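PDB 4DBF: 2-hydroxyhepta-2,4-diene-1,7-dioate isomerase from Corynebacterium glutamicum, which probably acts as a metal-binding lyase or isomerase of the FAH family, with oxaloacetate decarboxylation as a likely activity. Local coordinates for residues Ser36-Gly41 and Thr48-Glu53. Sequence-based numbering, arbitrary orientation.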
ATOM      1  N   SER A  36       3.932  18.839 -18.961  1.00 26.70           N
ATOM      2  CA  SER A  36       2.852  19.722 -18.763  1.00 27.94           C
ATOM      3  C   SER A  36       2.049  19.612 -20.015  1.00 28.26           C
ATOM      4  O   SER A  36       2.601  19.461 -21.057  1.00 30.07           O
ATOM      5  CB  SER A  36       3.421  21.113 -18.585  1.00 30.30           C
ATOM      6  OG  SER A  36       2.483  22.075 -18.846  1.00 35.96           O
ATOM      7  N   ILE A  37       0.743  19.678 -19.899  1.00 27.12           N
ATOM      8  CA  ILE A  37      -0.155  19.516 -21.004  1.00 27.67           C
ATOM      9  C   ILE A  37      -0.797  20.858 -21.284  1.00 30.06           C
ATOM     10  O   ILE A  37      -1.437  21.389 -20.445  1.00 28.79           O
ATOM     11  CB  ILE A  37      -1.265  18.538 -20.670  1.00 28.62           C
ATOM     12  CG1 ILE A  37      -0.680  17.227 -20.180  1.00 28.04           C
ATOM     13  CG2 ILE A  37      -2.178  18.344 -21.848  1.00 27.08           C
ATOM     14  CD1 ILE A  37      -0.134  16.407 -21.262  1.00 33.57           C
ATOM     15  N   GLU A  38      -0.606  21.368 -22.479  1.00 31.90           N
ATOM     16  CA  GLU A  38      -0.984  22.716 -22.801  1.00 35.19           C
ATOM     17  C   GLU A  38      -1.850  22.877 -24.026  1.00 36.75           C
ATOM     18  O   GLU A  38      -1.720  22.150 -24.973  1.00 34.44           O
ATOM     19  CB  GLU A  38       0.262  23.556 -22.891  1.00 36.43           C
ATOM     20  CG  GLU A  38       0.962  23.538 -21.553  1.00 40.06           C
ATOM     21  CD  GLU A  38       1.968  24.613 -21.372  1.00 46.67           C
ATOM     22  OE1 GLU A  38       2.041  25.502 -22.232  1.00 46.57           O
ATOM     23  OE2 GLU A  38       2.665  24.544 -20.352  1.00 46.69           O
ATOM     24  N   GLY A  39      -2.755  23.847 -23.968  1.00 39.22           N
ATOM     25  CA  GLY A  39      -3.719  24.057 -25.022  1.00 41.87           C
ATOM     26  C   GLY A  39      -5.143  24.116 -24.524  1.00 45.24           C
ATOM     27  O   GLY A  39      -5.424  23.950 -23.356  1.00 43.66           O
ATOM     28  N   GLU A  40      -6.064  24.355 -25.431  1.00 48.82           N
ATOM     29  CA  GLU A  40      -7.444  24.493 -25.028  1.00 52.11           C
ATOM     30  C   GLU A  40      -8.215  23.244 -25.192  1.00 53.09           C
ATOM     31  O   GLU A  40      -8.047  22.514 -26.130  1.00 53.09           O
ATOM     32  CB  GLU A  40      -8.143  25.591 -25.807  1.00 52.98           C
ATOM     33  CG  GLU A  40      -7.595  26.961 -25.541  1.00 56.50           C
ATOM     34  CD  GLU A  40      -8.126  27.586 -24.270  1.00 63.06           C
ATOM     35  OE1 GLU A  40      -8.208  26.902 -23.227  1.00 62.99           O
ATOM     36  OE2 GLU A  40      -8.448  28.784 -24.333  1.00 63.58           O
ATOM     37  N   GLY A  41      -9.082  23.007 -24.244  1.00 54.58           N
ATOM     38  CA  GLY A  41     -10.002  21.927 -24.358  1.00 56.17           C
ATOM     39  C   GLY A  41      -9.464  20.626 -23.863  1.00 57.71           C
ATOM     40  O   GLY A  41      -8.496  20.562 -23.157  1.00 57.45           O
ATOM     41  N   THR A  48      -0.597  19.989 -26.484  1.00 32.13           N
ATOM     42  CA  THR A  48       0.814  19.785 -26.598  1.00 31.28           C
ATOM     43  C   THR A  48       1.413  19.326 -25.257  1.00 30.14           C
ATOM     44  O   THR A  48       1.037  19.804 -24.238  1.00 30.67           O
ATOM     45  CB  THR A  48       1.499  21.070 -27.097  1.00 31.74           C
ATOM     46  OG1 THR A  48       1.065  21.349 -28.415  1.00 33.87           O
ATOM     47  CG2 THR A  48       2.950  20.931 -27.110  1.00 29.58           C
ATOM     48  N   ALA A  49       2.327  18.376 -25.296  1.00 27.90           N
ATOM     49  CA  ALA A  49       3.068  17.959 -24.135  1.00 26.37           C
ATOM     50  C   ALA A  49       4.461  18.583 -24.087  1.00 27.08           C
ATOM     51  O   ALA A  49       5.193  18.527 -25.018  1.00 25.79           O
ATOM     52  CB  ALA A  49       3.164  16.453 -24.067  1.00 24.98           C
ATOM     53  N   ARG A  50       4.784  19.166 -22.958  1.00 25.94           N
ATOM     54  CA  ARG A  50       6.021  19.836 -22.763  1.00 28.54           C
ATOM     55  C   ARG A  50       6.775  19.161 -21.647  1.00 27.73           C
ATOM     56  O   ARG A  50       6.360  19.192 -20.542  1.00 26.40           O
ATOM     57  CB  ARG A  50       5.779  21.288 -22.370  1.00 28.61           C
ATOM     58  CG  ARG A  50       5.152  22.159 -23.413  1.00 34.65           C
ATOM     59  CD  ARG A  50       5.974  23.433 -23.575  1.00 43.84           C
ATOM     60  NE  ARG A  50       5.298  24.563 -23.056  1.00 46.97           N
ATOM     61  CZ  ARG A  50       5.855  25.700 -22.670  1.00 50.26           C
ATOM     62  NH1 ARG A  50       7.147  25.910 -22.720  1.00 50.36           N
ATOM     63  NH2 ARG A  50       5.088  26.642 -22.218  1.00 46.87           N
ATOM     64  N   GLU A  51       7.898  18.557 -21.969  1.00 26.80           N
ATOM     65  CA  GLU A  51       8.671  17.874 -20.994  1.00 27.88           C
ATOM     66  C   GLU A  51       9.131  18.801 -19.890  1.00 29.90           C
ATOM     67  O   GLU A  51       9.562  19.878 -20.136  1.00 30.28           O
ATOM     68  CB  GLU A  51       9.848  17.185 -21.623  1.00 28.97           C
ATOM     69  CG  GLU A  51      10.770  16.579 -20.616  1.00 32.42           C
ATOM     70  CD  GLU A  51      11.991  15.967 -21.220  1.00 37.12           C
ATOM     71  OE1 GLU A  51      12.635  16.612 -22.025  1.00 35.51           O
ATOM     72  OE2 GLU A  51      12.292  14.845 -20.892  1.00 37.41           O
ATOM     73  N   ILE A  52       9.012  18.356 -18.667  1.00 29.93           N
ATOM     74  CA  ILE A  52       9.555  19.084 -17.573  1.00 31.17           C
ATOM     75  C   ILE A  52      10.758  18.404 -16.976  1.00 33.74           C
ATOM     76  O   ILE A  52      10.915  17.235 -17.044  1.00 31.97           O
ATOM     77  CB  ILE A  52       8.551  19.402 -16.461  1.00 31.48           C
ATOM     78  CG1 ILE A  52       7.958  18.153 -15.897  1.00 31.61           C
ATOM     79  CG2 ILE A  52       7.418  20.282 -16.927  1.00 32.13           C
ATOM     80  CD1 ILE A  52       7.169  18.459 -14.676  1.00 32.55           C
ATOM     81  N   GLU A  53      11.596  19.221 -16.374  1.00 36.38           N
ATOM     82  CA  GLU A  53      12.746  18.757 -15.671  1.00 40.78           C
ATOM     83  C   GLU A  53      12.279  18.060 -14.401  1.00 40.13           C
ATOM     84  O   GLU A  53      11.658  18.653 -13.590  1.00 41.23           O
ATOM     85  CB  GLU A  53      13.602  19.968 -15.334  1.00 42.01           C
ATOM     86  CG  GLU A  53      15.079  19.789 -15.519  1.00 49.22           C
ATOM     87  CD  GLU A  53      15.827  21.111 -15.483  1.00 57.90           C
ATOM     88  OE1 GLU A  53      15.783  21.816 -14.461  1.00 59.46           O
ATOM     89  OE2 GLU A  53      16.460  21.442 -16.496  1.00 62.20           O
TER
HETATM   90  O   HOH W   1      -1.184  23.014 -28.090  1.00 39.44           O
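Glu38 and Arg50 both turn CG beside the backbone N, anti to the carbonyl carbon (chi1 -61° and -66°). The Glu38 chain then runs out extended, while Arg50 bends at chi2 and chi3, and the two charged ends meet diagonally over the face that carries Ser36, Glu38, Thr48 and Arg50. Arg50 NH2 donates to Glu38 OE1 at 3.3 Å in a salt bridge. OE1 lies in the guanidinium plane, at its edge, and is approached on its syn side, from somewhat out of the carboxylate plane. Arg50 NE adds a weak bond to the same oxygen. The two flat groups are turned 78° apart, so they do not pair side by side. The other oxygen is taken by a residue of the same strand, 31-38: Ser36 OG donates to the anti lone pair of Glu38 OE2 at 2.9 Å.

Beneath these groups, strands 31-38 and 48-52 form an antiparallel hairpin in the N-terminal region. Ser36 with Arg50 and Glu38 with Thr48 are hydrogen-bonded pairs. Ile37 with Ala49 is the non-hydrogen-bonded pair between them, and on the opposite face Ile37 CD1 packs on Ala49 CB at 4.3 Å. A water accepts from Thr48 OG1 and donates to Glu38 O, which also receives Thr48 N.

Phe62 makes a cation-pi contact with Arg50, and strand 65-68 continues the sheet beyond strand 48-52. No other chain of the assembly touches segments 36-41 and 48-53.

With Ser36 on one oxygen and Arg50 on the other, the Glu38 carboxylate is restrained in its rotation and probably stays ionised.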